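Local coordinates for protein enzyme subtilase SubTY from Bacillus sp. TY145 (Bacillus sp., PDB 5FFN) that probably hydrolyses peptide bonds in proteins as a subtilisin-like serine endopeptidase that binds calcium and sodium ions, at residues 40-45 and 242-247; 144-149 and 178-183; 186-191 and 225-230. All blocks are in the same frame, centred on the assembly; numbering follows the deposited sequence.

Interaction 1 (40-45 and 242-247); sequences TSHLDL and GGYNTI
His-42, Asp-44 and Tyr-244 carry this contact, with the backbone carbonyls of Gly-242 and Gly-243 facing the imidazole. His-42 CB already points toward 242-247, and CG, anti to the backbone N (chi1 -166°), carries the imidazole on. Its two nitrogens do different work. NE2 donates to Gly-243 O at 2.8 Å; the bond is nearly straight and lies in the ring plane. ND1 accepts from Asp-44 N at 3.1 Å, again in the plane. Bonds at both nitrogens fix the ring's rotation and indicate that NE2 holds a proton while ND1 does not. Gly-242 O is also near NE2, but the angle there is poor. Water 1 sits 3.4 Å above the ring plane, over its centre, and links Leu-43 N to Gly-242 O.

The edge of the imidazole is turned toward the face of the Tyr-244 ring. The His-42 and Tyr-244 rings form an offset edge-to-face pair, with centroids 5.4 Å apart and planes at 73°. Tyr-244 CG is anti to its carbonyl carbon, and the ring end comes back to the other segment. Its OH donates to Asp-44 OD2 at 2.6 Å, on the syn side but 34° out of the carboxylate plane. The same oxygen also accepts from Val-91 N, so two donors grip it.

Leu-45 N bonds back to His-42 O, closing a type I beta turn over residues 42-45. The whole is a turn docked, through a histidine hydrogen-bonded at both ring nitrogens, onto the beta hairpin of strands 235-238 and 244-247 in the subtilase fold.

Interaction 2 (144-149 and 178-183); sequences SAKDSL and IGFPGG. With NA (sodium ion), chain E.
The Phe-180 ring has the aliphatic start of Lys-146 on one face and the Ser-144 carbonyl at its edge. This is a CH-pi contact between two loops of the subtilase alpha/beta fold, one leading into helix 148-159 and the other ahead of strand 188-194. Lys-146 CB stands 3.7 Å from the ring centroid, only 6° off the normal. Lys-146 CA lies over the same ring, 3.5 Å from Phe-180 CG. At the rim, Ser-144 O approaches Phe-180 CD1 at 3.5 Å, near the ring plane. Lys-146 CG, anti to the backbone N (chi1 174°), passes 4.1 Å from Phe-180 CD2. The extended chain then carries NZ past the ring to a salt bridge with Glu-223. An alanine in place of Phe-180 would probably open a gap under Lys-146 CB and leave that lysine less firmly placed for Glu-223.

Asp-147 is the N-cap of the helix. Its OD1 accepts from Ile-150 N and, weakly, from Leu-149 N. The peptide bond between Phe-180 and Pro-181 is cis. Just after the cis proline, Gly-182 O binds the sodium ion at 2.3 Å, beside Leu-184 O, Ala-187 O and two waters.

Interaction 3 (186-191 and 225-230); sequences NAVAVA and DIEVSA. With NA (sodium ion), chain E; CA (calcium ion), chain C.
Ala-191 CB fits a small hollow in segment 225-230. It rests 3.7 Å from Ile-226 CG2 on one side and 3.7 Å from Ser-229 OG on another. The other face of the pairing has a matching fit made by valines. Val-228 CG2 occupies the crowded position between its own N and carbonyl carbon. From there it meets both Val-188 CG1 and Val-190 CG2, each at 4.0 Å. Val-190 CG1 meets Ala-230 CB at 4.3 Å.

Ala-189 has a short side chain directed at the partner, and its CB packs against Asp-225 O. Its carbonyl oxygen takes two donors, Glu-227 N at 3.0 Å and Val-228 N at 3.3 Å. Further on the strands pair in parallel, through Ala-191 N to Val-228 O and Ala-230 N to Ala-191 O.

Glu-227 is bent at chi2 (149°), and its side chain crosses that of Val-188 at about a right angle. The Val-188 methyls lie against the carboxylate, with CG2 3.6 Å from Glu-227 OE2. OE2 has a salt bridge to Arg-277 and a hydrogen bond to Gln-281. OE1 accepts from water 4, which is a sodium ligand, so Glu-227 is in the second shell of that ion. Ala-187 O binds the sodium directly at 2.4 Å, and Asp-225 OD2 binds calcium.

The pair belongs to the mixed, largely parallel sheet of the subtilase fold. Strand 188-194 lies between strands 163-167 and 228-231. Val-257 of helix 250-267 packs on Val-190, Val-228 and Ala-230, while helix 273-286 touches Val-188 through Arg-277 and Val-228 through Ala-284.

How the interactions relate
From the N terminus, the chain first passes 40-45. Its partner 242-247 comes last, so interaction 1 closes a loop of 196 residues that encloses the other two. It joins the loop after strand 29-35 to the hairpin 235-238/244-247. Within it, interaction 2 closes a short loop holding most of helix 148-159 and strand 163-167, and joins the start of that helix to the loop before strand 188-194. Interaction 3 closes another loop, in series with that of interaction 2, and pairs two strands of the central sheet. Interactions 2 and 3 touch, and both reach the same sodium ion. Interaction 1 lies across the chain's centre from both, its own centre 29 Å from that of interaction 2.

Interaction 1 (40-45 and 242-247)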
ATOM      1  N   THR A  40      16.922   1.455  -6.729  1.00 22.07           N
ATOM      2  CA  THR A  40      17.582   2.223  -5.687  1.00 23.14           C
ATOM      3  C   THR A  40      18.566   3.280  -6.252  1.00 24.17           C
ATOM      4  O   THR A  40      18.990   4.158  -5.509  1.00 24.54           O
ATOM      5  CB  THR A  40      18.324   1.307  -4.656  1.00 23.69           C
ATOM      6  OG1 THR A  40      19.356   0.551  -5.306  1.00 24.16           O
ATOM      7  CG2 THR A  40      17.347   0.312  -3.931  1.00 22.89           C
ATOM      8  N   SER A  41      18.898   3.174  -7.544  1.00 24.51           N
ATOM      9  CA  SER A  41      19.801   4.114  -8.215  1.00 25.10           C
ATOM     10  C   SER A  41      19.046   5.220  -8.940  1.00 25.03           C
ATOM     11  O   SER A  41      19.640   6.042  -9.650  1.00 25.47           O
ATOM     12  CB  SER A  41      20.697   3.353  -9.210  1.00 24.78           C
ATOM     13  OG  SER A  41      21.657   2.602  -8.501  1.00 26.80           O
ATOM     14  N   HIS A  42      17.720   5.267  -8.780  1.00 22.75           N
ATOM     15  CA  HIS A  42      16.969   6.409  -9.249  1.00 21.08           C
ATOM     16  C   HIS A  42      17.588   7.639  -8.545  1.00 20.37           C
ATOM     17  O   HIS A  42      17.998   7.562  -7.374  1.00 19.69           O
ATOM     18  CB  HIS A  42      15.497   6.263  -8.864  1.00 20.98           C
ATOM     19  CG  HIS A  42      14.580   7.202  -9.561  1.00 18.59           C
ATOM     20  ND1 HIS A  42      14.583   8.560  -9.329  1.00 17.14           N
ATOM     21  CD2 HIS A  42      13.599   6.976 -10.457  1.00 16.31           C
ATOM     22  CE1 HIS A  42      13.660   9.125 -10.070  1.00 15.12           C
ATOM     23  NE2 HIS A  42      13.022   8.180 -10.741  1.00 17.41           N
ATOM     24  N   LEU A  43      17.656   8.752  -9.268  1.00 20.68           N
ATOM     25  CA  LEU A  43      18.276   9.971  -8.752  1.00 20.74           C
ATOM     26  C   LEU A  43      17.609  10.458  -7.470  1.00 20.44           C
ATOM     27  O   LEU A  43      18.259  10.959  -6.577  1.00 19.03           O
ATOM     28  CB  LEU A  43      18.222  11.060  -9.797  1.00 21.51           C
ATOM     29  CG  LEU A  43      19.310  10.995 -10.870  1.00 23.58           C
ATOM     30  CD1 LEU A  43      19.055  12.064 -11.878  1.00 24.65           C
ATOM     31  CD2 LEU A  43      20.668  11.166 -10.244  1.00 26.15           C
ATOM     32  N   ASP A  44      16.302  10.238  -7.374  1.00 20.80           N
ATOM     33  CA  ASP A  44      15.546  10.663  -6.185  1.00 20.18           C
ATOM     34  C   ASP A  44      15.555   9.655  -5.041  1.00 20.19           C
ATOM     35  O   ASP A  44      15.058   9.952  -3.969  1.00 18.10           O
ATOM     36  CB  ASP A  44      14.132  11.049  -6.605  1.00 20.33           C
ATOM     37  CG  ASP A  44      14.100  12.168  -7.629  1.00 21.12           C
ATOM     38  OD1 ASP A  44      15.117  12.914  -7.772  1.00 21.90           O
ATOM     39  OD2 ASP A  44      13.062  12.336  -8.286  1.00 16.69           O
ATOM     40  N   LEU A  45      16.121   8.466  -5.264  1.00 18.43           N
ATOM     41  CA  LEU A  45      16.305   7.489  -4.213  1.00 19.49           C
ATOM     42  C   LEU A  45      17.759   7.220  -3.829  1.00 19.78           C
ATOM     43  O   LEU A  45      18.031   6.521  -2.859  1.00 20.79           O
ATOM     44  CB  LEU A  45      15.616   6.154  -4.629  1.00 19.14           C
ATOM     45  CG  LEU A  45      14.133   6.228  -4.982  1.00 18.93           C
ATOM     46  CD1 LEU A  45      13.629   4.829  -5.341  1.00 18.57           C
ATOM     47  CD2 LEU A  45      13.297   6.809  -3.821  1.00 19.12           C
ATOM     48  N   GLY A 242      13.737   5.162 -14.374  1.00 25.30           N
ATOM     49  CA  GLY A 242      14.464   6.392 -14.027  1.00 25.75           C
ATOM     50  C   GLY A 242      13.653   7.681 -14.077  1.00 25.04           C
ATOM     51  O   GLY A 242      14.103   8.729 -13.554  1.00 28.10           O
ATOM     52  N   GLY A 243      12.476   7.647 -14.673  1.00 23.29           N
ATOM     53  CA  GLY A 243      11.652   8.847 -14.690  1.00 22.88           C
ATOM     54  C   GLY A 243      10.581   8.749 -13.609  1.00 21.07           C
ATOM     55  O   GLY A 243      10.881   8.351 -12.473  1.00 20.45           O
ATOM     56  N   TYR A 244       9.363   9.098 -13.998  1.00 21.01           N
ATOM     57  CA  TYR A 244       8.199   9.200 -13.078  1.00 20.43           C
ATOM     58  C   TYR A 244       6.999   8.622 -13.736  1.00 20.22           C
ATOM     59  O   TYR A 244       6.938   8.546 -14.933  1.00 22.09           O
ATOM     60  CB  TYR A 244       7.933  10.674 -12.674  1.00 19.95           C
ATOM     61  CG  TYR A 244       9.176  11.286 -12.177  1.00 20.06           C
ATOM     62  CD1 TYR A 244      10.085  11.878 -13.059  1.00 20.00           C
ATOM     63  CD2 TYR A 244       9.529  11.207 -10.839  1.00 15.03           C
ATOM     64  CE1 TYR A 244      11.273  12.381 -12.604  1.00 19.99           C
ATOM     65  CE2 TYR A 244      10.705  11.701 -10.377  1.00 16.99           C
ATOM     66  CZ  TYR A 244      11.592  12.293 -11.285  1.00 19.47           C
ATOM     67  OH  TYR A 244      12.777  12.775 -10.850  1.00 21.73           O
ATOM     68  N   ASN A 245       6.016   8.217 -12.951  1.00 19.21           N
ATOM     69  CA  ASN A 245       4.796   7.668 -13.470  1.00 18.61           C
ATOM     70  C   ASN A 245       3.667   7.942 -12.494  1.00 17.19           C
ATOM     71  O   ASN A 245       3.937   8.208 -11.311  1.00 17.62           O
ATOM     72  CB  ASN A 245       4.982   6.169 -13.737  1.00 18.14           C
ATOM     73  CG  ASN A 245       3.880   5.572 -14.513  1.00 19.19           C
ATOM     74  OD1 ASN A 245       3.169   6.245 -15.273  1.00 21.16           O
ATOM     75  ND2 ASN A 245       3.699   4.260 -14.338  1.00 20.91           N
ATOM     76  N   THR A 246       2.461   7.951 -13.020  1.00 17.26           N
ATOM     77  CA  THR A 246       1.251   8.236 -12.278  1.00 17.27           C
ATOM     78  C   THR A 246       0.376   7.003 -12.296  1.00 17.10           C
ATOM     79  O   THR A 246      -0.178   6.602 -13.336  1.00 16.30           O
ATOM     80  CB  THR A 246       0.531   9.526 -12.777  1.00 17.50           C
ATOM     81  OG1 THR A 246       1.409  10.638 -12.582  1.00 17.91           O
ATOM     82  CG2 THR A 246      -0.769   9.765 -12.044  1.00 19.93           C
ATOM     83  N   ILE A 247       0.225   6.400 -11.111  1.00 16.85           N
ATOM     84  CA  ILE A 247      -0.655   5.249 -10.954  1.00 16.62           C
ATOM     85  C   ILE A 247      -1.601   5.437  -9.725  1.00 15.22           C
ATOM     86  O   ILE A 247      -1.472   6.413  -8.985  1.00 15.44           O
ATOM     87  CB  ILE A 247       0.139   3.869 -10.953  1.00 16.58           C
ATOM     88  CG1 ILE A 247       1.222   3.833  -9.895  1.00 16.15           C
ATOM     89  CG2 ILE A 247       0.720   3.607 -12.377  1.00 17.75           C
ATOM     90  CD1 ILE A 247       1.798   2.441  -9.593  1.00 15.05           C
TER
HETATM   91  O   HOH W   1      16.653   8.434 -12.147  1.00 25.13           O

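Interaction 2 (144-149 and 178-183)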
ATOM      1  N   SER A 144      -7.506 -11.063  -1.261  1.00 11.59           N
ATOM      2  CA  SER A 144      -8.857 -10.889  -0.776  1.00 12.19           C
ATOM      3  C   SER A 144      -9.109 -11.686   0.496  1.00 12.92           C
ATOM      4  O   SER A 144      -9.676 -11.180   1.464  1.00 13.23           O
ATOM      5  CB  SER A 144      -9.830 -11.318  -1.867  1.00 12.85           C
ATOM      6  OG  SER A 144     -11.124 -11.122  -1.427  1.00 17.07           O
ATOM      7  N   ALA A 145      -8.665 -12.947   0.464  1.00 12.49           N
ATOM      8  CA  ALA A 145      -8.816 -13.857   1.593  1.00 11.45           C
ATOM      9  C   ALA A 145      -7.675 -13.628   2.606  1.00 11.82           C
ATOM     10  O   ALA A 145      -6.561 -13.305   2.248  1.00 11.72           O
ATOM     11  CB  ALA A 145      -8.763 -15.282   1.091  1.00 12.29           C
ATOM     12  N   LYS A 146      -7.945 -13.877   3.881  1.00 11.45           N
ATOM     13  CA  LYS A 146      -6.872 -13.897   4.867  1.00 11.29           C
ATOM     14  C   LYS A 146      -5.944 -15.098   4.596  1.00  9.87           C
ATOM     15  O   LYS A 146      -6.407 -16.241   4.395  1.00 10.98           O
ATOM     16  CB  LYS A 146      -7.476 -13.963   6.264  1.00 10.87           C
ATOM     17  CG  LYS A 146      -6.509 -14.132   7.385  1.00 12.97           C
ATOM     18  CD  LYS A 146      -7.186 -14.065   8.763  1.00 13.50           C
ATOM     19  CE  LYS A 146      -6.204 -14.223   9.861  1.00 17.00           C
ATOM     20  NZ  LYS A 146      -6.890 -14.157  11.182  1.00 17.05           N
ATOM     21  N   ASP A 147      -4.653 -14.814   4.602  1.00 10.65           N
ATOM     22  CA  ASP A 147      -3.541 -15.792   4.496  1.00 10.45           C
ATOM     23  C   ASP A 147      -2.912 -15.853   5.909  1.00 11.17           C
ATOM     24  O   ASP A 147      -2.284 -14.896   6.376  1.00  8.94           O
ATOM     25  CB  ASP A 147      -2.528 -15.329   3.439  1.00 10.90           C
ATOM     26  CG  ASP A 147      -1.300 -16.200   3.344  1.00 11.23           C
ATOM     27  OD1 ASP A 147      -0.762 -16.685   4.379  1.00 11.44           O
ATOM     28  OD2 ASP A 147      -0.835 -16.403   2.217  1.00 10.64           O
ATOM     29  N   SER A 148      -3.087 -16.990   6.576  1.00 10.34           N
ATOM     30  CA  SER A 148      -2.576 -17.127   7.952  1.00 11.25           C
ATOM     31  C   SER A 148      -1.047 -17.197   8.095  1.00 11.36           C
ATOM     32  O   SER A 148      -0.518 -16.939   9.206  1.00 10.28           O
ATOM     33  CB  SER A 148      -3.253 -18.283   8.667  1.00 11.80           C
ATOM     34  OG  SER A 148      -4.613 -17.991   8.964  1.00 11.89           O
ATOM     35  N   LEU A 149      -0.347 -17.602   7.027  1.00  9.48           N
ATOM     36  CA  LEU A 149       1.096 -17.671   7.069  1.00 10.50           C
ATOM     37  C   LEU A 149       1.608 -16.219   7.154  1.00 10.12           C
ATOM     38  O   LEU A 149       2.437 -15.853   7.971  1.00 10.69           O
ATOM     39  CB  LEU A 149       1.674 -18.356   5.837  1.00 11.02           C
ATOM     40  CG  LEU A 149       3.207 -18.494   5.868  1.00 13.05           C
ATOM     41  CD1 LEU A 149       3.655 -19.327   7.113  1.00 14.68           C
ATOM     42  CD2 LEU A 149       3.743 -19.046   4.571  1.00 14.17           C
ATOM     43  N   ILE A 178     -12.594  -5.520   2.344  1.00 12.32           N
ATOM     44  CA  ILE A 178     -11.206  -5.347   2.839  1.00 10.94           C
ATOM     45  C   ILE A 178     -10.422  -6.649   2.629  1.00 10.75           C
ATOM     46  O   ILE A 178     -10.961  -7.746   2.833  1.00 11.10           O
ATOM     47  CB  ILE A 178     -11.217  -4.875   4.332  1.00 11.43           C
ATOM     48  CG1 ILE A 178      -9.811  -4.481   4.820  1.00 11.69           C
ATOM     49  CG2 ILE A 178     -11.821  -5.933   5.225  1.00 10.40           C
ATOM     50  CD1 ILE A 178      -9.806  -3.880   6.261  1.00 11.63           C
ATOM     51  N   GLY A 179      -9.181  -6.539   2.196  1.00  9.83           N
ATOM     52  CA  GLY A 179      -8.275  -7.697   2.092  1.00 10.62           C
ATOM     53  C   GLY A 179      -7.164  -7.694   3.145  1.00 10.21           C
ATOM     54  O   GLY A 179      -7.201  -6.958   4.146  1.00  8.92           O
ATOM     55  N   PHE A 180      -6.218  -8.572   2.917  1.00 10.71           N
ATOM     56  CA  PHE A 180      -5.186  -8.950   3.880  1.00 10.26           C
ATOM     57  C   PHE A 180      -3.814  -8.898   3.202  1.00 10.38           C
ATOM     58  O   PHE A 180      -3.694  -9.283   2.040  1.00 10.96           O
ATOM     59  CB  PHE A 180      -5.488 -10.361   4.434  1.00 11.37           C
ATOM     60  CG  PHE A 180      -6.767 -10.399   5.200  1.00 11.16           C
ATOM     61  CD1 PHE A 180      -7.983 -10.561   4.521  1.00 11.10           C
ATOM     62  CD2 PHE A 180      -6.780 -10.164   6.577  1.00 12.23           C
ATOM     63  CE1 PHE A 180      -9.197 -10.509   5.233  1.00 13.61           C
ATOM     64  CE2 PHE A 180      -7.983 -10.129   7.286  1.00 13.68           C
ATOM     65  CZ  PHE A 180      -9.187 -10.294   6.606  1.00 14.01           C
ATOM     66  N   PRO A 181      -2.769  -8.507   3.946  1.00  9.66           N
ATOM     67  CA  PRO A 181      -2.777  -8.325   5.415  1.00  9.61           C
ATOM     68  C   PRO A 181      -3.373  -7.065   6.013  1.00 10.45           C
ATOM     69  O   PRO A 181      -3.398  -6.956   7.234  1.00  9.27           O
ATOM     70  CB  PRO A 181      -1.258  -8.387   5.757  1.00 10.14           C
ATOM     71  CG  PRO A 181      -0.645  -7.834   4.599  1.00 11.42           C
ATOM     72  CD  PRO A 181      -1.410  -8.341   3.408  1.00  9.79           C
ATOM     73  N   GLY A 182      -3.808  -6.099   5.196  1.00 10.50           N
ATOM     74  CA  GLY A 182      -4.423  -4.881   5.723  1.00 11.11           C
ATOM     75  C   GLY A 182      -5.444  -5.121   6.820  1.00 11.01           C
ATOM     76  O   GLY A 182      -5.399  -4.464   7.862  1.00 10.78           O
ATOM     77  N   GLY A 183      -6.356  -6.080   6.577  1.00 10.16           N
ATOM     78  CA  GLY A 183      -7.452  -6.418   7.475  1.00 11.06           C
ATOM     79  C   GLY A 183      -7.081  -7.123   8.775  1.00 11.01           C
ATOM     80  O   GLY A 183      -7.965  -7.403   9.602  1.00 10.40           O
TER
HETATM   81 NA    NA E 403      -5.847  -3.952  10.073  1.00 10.15          NA
HETATM   82  O   HOH W   2     -11.733  -9.437   1.177  1.00 23.22           O
HETATM   83  O   HOH W   3      -8.097  -4.327  10.406  1.00 10.14           O
HETATM   84  O   HOH W   4      -6.525  -1.676  10.330  1.00  8.32           O

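Interaction 3 (186-191 and 225-230)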
ATOM      1  N   ASN A 186      -3.274  -6.389  13.666  1.00 10.71           N
ATOM      2  CA  ASN A 186      -1.979  -5.800  13.933  1.00 11.91           C
ATOM      3  C   ASN A 186      -1.320  -5.124  12.727  1.00 11.68           C
ATOM      4  O   ASN A 186      -0.137  -4.806  12.756  1.00 11.69           O
ATOM      5  CB  ASN A 186      -1.052  -6.849  14.574  1.00 12.94           C
ATOM      6  CG  ASN A 186      -1.502  -7.241  15.997  1.00 15.16           C
ATOM      7  OD1 ASN A 186      -2.023  -6.426  16.711  1.00 18.51           O
ATOM      8  ND2 ASN A 186      -1.269  -8.468  16.374  1.00 20.06           N
ATOM      9  N   ALA A 187      -2.105  -4.910  11.656  1.00 10.63           N
ATOM     10  CA  ALA A 187      -1.641  -4.114  10.510  1.00 10.99           C
ATOM     11  C   ALA A 187      -2.551  -2.895  10.390  1.00 10.68           C
ATOM     12  O   ALA A 187      -3.751  -3.007  10.592  1.00 10.76           O
ATOM     13  CB  ALA A 187      -1.664  -4.909   9.262  1.00 11.12           C
ATOM     14  N   VAL A 188      -1.972  -1.747  10.040  1.00  9.84           N
ATOM     15  CA  VAL A 188      -2.739  -0.530   9.753  1.00  9.52           C
ATOM     16  C   VAL A 188      -3.268  -0.598   8.299  1.00  9.65           C
ATOM     17  O   VAL A 188      -2.484  -0.457   7.368  1.00 10.06           O
ATOM     18  CB  VAL A 188      -1.858   0.727   9.920  1.00  9.42           C
ATOM     19  CG1 VAL A 188      -2.645   1.968   9.569  1.00  8.03           C
ATOM     20  CG2 VAL A 188      -1.289   0.783  11.339  1.00  9.53           C
ATOM     21  N   ALA A 189      -4.580  -0.799   8.144  1.00  9.09           N
ATOM     22  CA  ALA A 189      -5.256  -0.878   6.815  1.00  9.05           C
ATOM     23  C   ALA A 189      -5.451   0.522   6.289  1.00  8.74           C
ATOM     24  O   ALA A 189      -6.103   1.376   6.944  1.00  9.37           O
ATOM     25  CB  ALA A 189      -6.631  -1.567   6.929  1.00 10.12           C
ATOM     26  N   VAL A 190      -4.975   0.766   5.082  1.00  9.19           N
ATOM     27  CA  VAL A 190      -5.027   2.096   4.523  1.00  8.98           C
ATOM     28  C   VAL A 190      -5.982   2.132   3.303  1.00  9.81           C
ATOM     29  O   VAL A 190      -5.769   1.419   2.295  1.00  9.67           O
ATOM     30  CB  VAL A 190      -3.647   2.613   4.128  1.00  8.79           C
ATOM     31  CG1 VAL A 190      -3.749   4.063   3.599  1.00 11.56           C
ATOM     32  CG2 VAL A 190      -2.675   2.577   5.288  1.00  9.37           C
ATOM     33  N   ALA A 191      -7.031   2.942   3.444  1.00  9.72           N
ATOM     34  CA  ALA A 191      -7.998   3.220   2.350  1.00 10.45           C
ATOM     35  C   ALA A 191      -7.454   4.331   1.449  1.00 10.08           C
ATOM     36  O   ALA A 191      -6.636   5.129   1.885  1.00 10.53           O
ATOM     37  CB  ALA A 191      -9.363   3.665   2.940  1.00  8.75           C
ATOM     38  N   ASP A 225     -11.278  -4.108   9.835  1.00 10.59           N
ATOM     39  CA  ASP A 225     -11.544  -2.693   9.962  1.00 11.23           C
ATOM     40  C   ASP A 225     -10.514  -1.875   9.186  1.00 10.96           C
ATOM     41  O   ASP A 225      -9.300  -2.120   9.254  1.00 10.31           O
ATOM     42  CB  ASP A 225     -11.487  -2.221  11.413  1.00 11.87           C
ATOM     43  CG  ASP A 225     -12.659  -2.689  12.268  1.00 11.42           C
ATOM     44  OD1 ASP A 225     -13.629  -3.261  11.769  1.00 11.81           O
ATOM     45  OD2 ASP A 225     -12.540  -2.470  13.477  1.00 12.68           O
ATOM     46  N   ILE A 226     -11.006  -0.869   8.471  1.00 10.13           N
ATOM     47  CA  ILE A 226     -10.142   0.152   7.881  1.00 10.32           C
ATOM     48  C   ILE A 226      -9.620   1.046   9.003  1.00  8.92           C
ATOM     49  O   ILE A 226     -10.330   1.372   9.935  1.00 10.73           O
ATOM     50  CB  ILE A 226     -10.898   1.097   6.856  1.00 10.41           C
ATOM     51  CG1 ILE A 226     -11.570   0.242   5.784  1.00  8.96           C
ATOM     52  CG2 ILE A 226     -10.002   2.192   6.311  1.00 11.50           C
ATOM     53  CD1 ILE A 226     -10.562  -0.456   4.867  1.00 11.87           C
ATOM     54  N   GLU A 227      -8.371   1.423   8.932  1.00  9.66           N
ATOM     55  CA  GLU A 227      -7.787   2.270  10.011  1.00  9.53           C
ATOM     56  C   GLU A 227      -7.695   3.769   9.649  1.00  9.27           C
ATOM     57  O   GLU A 227      -8.138   4.634  10.404  1.00  9.45           O
ATOM     58  CB  GLU A 227      -6.439   1.685  10.422  1.00  9.02           C
ATOM     59  CG  GLU A 227      -5.857   2.254  11.703  1.00  9.07           C
ATOM     60  CD  GLU A 227      -5.012   1.211  12.466  1.00 11.32           C
ATOM     61  OE1 GLU A 227      -5.174  -0.014  12.227  1.00  8.53           O
ATOM     62  OE2 GLU A 227      -4.201   1.613  13.311  1.00 10.92           O
ATOM     63  N   VAL A 228      -7.122   4.067   8.494  1.00  8.93           N
ATOM     64  CA  VAL A 228      -6.873   5.433   8.084  1.00  8.72           C
ATOM     65  C   VAL A 228      -7.016   5.486   6.563  1.00  8.57           C
ATOM     66  O   VAL A 228      -7.000   4.446   5.899  1.00  9.22           O
ATOM     67  CB  VAL A 228      -5.473   5.932   8.500  1.00  7.19           C
ATOM     68  CG1 VAL A 228      -5.359   5.985  10.022  1.00  9.72           C
ATOM     69  CG2 VAL A 228      -4.393   5.121   7.811  1.00  8.91           C
ATOM     70  N   SER A 229      -7.116   6.711   6.067  1.00 10.21           N
ATOM     71  CA  SER A 229      -7.223   6.992   4.658  1.00  9.75           C
ATOM     72  C   SER A 229      -6.087   7.932   4.242  1.00 10.63           C
ATOM     73  O   SER A 229      -5.599   8.748   5.054  1.00 10.90           O
ATOM     74  CB  SER A 229      -8.538   7.684   4.376  1.00 10.85           C
ATOM     75  OG  SER A 229      -9.618   6.850   4.714  1.00 11.63           O
ATOM     76  N   ALA A 230      -5.644   7.804   2.978  1.00 10.60           N
ATOM     77  CA  ALA A 230      -4.592   8.689   2.434  1.00  9.99           C
ATOM     78  C   ALA A 230      -4.715   8.768   0.899  1.00 10.67           C
ATOM     79  O   ALA A 230      -5.391   7.941   0.292  1.00 10.70           O
ATOM     80  CB  ALA A 230      -3.203   8.240   2.853  1.00 11.38           C
TER
HETATM   81 NA    NA E 403      -5.847  -3.952  10.073  1.00 10.15          NA
HETATM   82 CA    CA C 401     -13.872  -1.367  15.052  1.00 13.81          CA
HETATM   83  O   HOH W   4      -6.525  -1.676  10.330  1.00  8.32           O
HETATM   84  O   HOH W   3      -8.097  -4.327  10.406  1.00 10.14           O
HETATM   85  O   HOH W   5     -13.395   0.538  13.829  1.00 11.14           O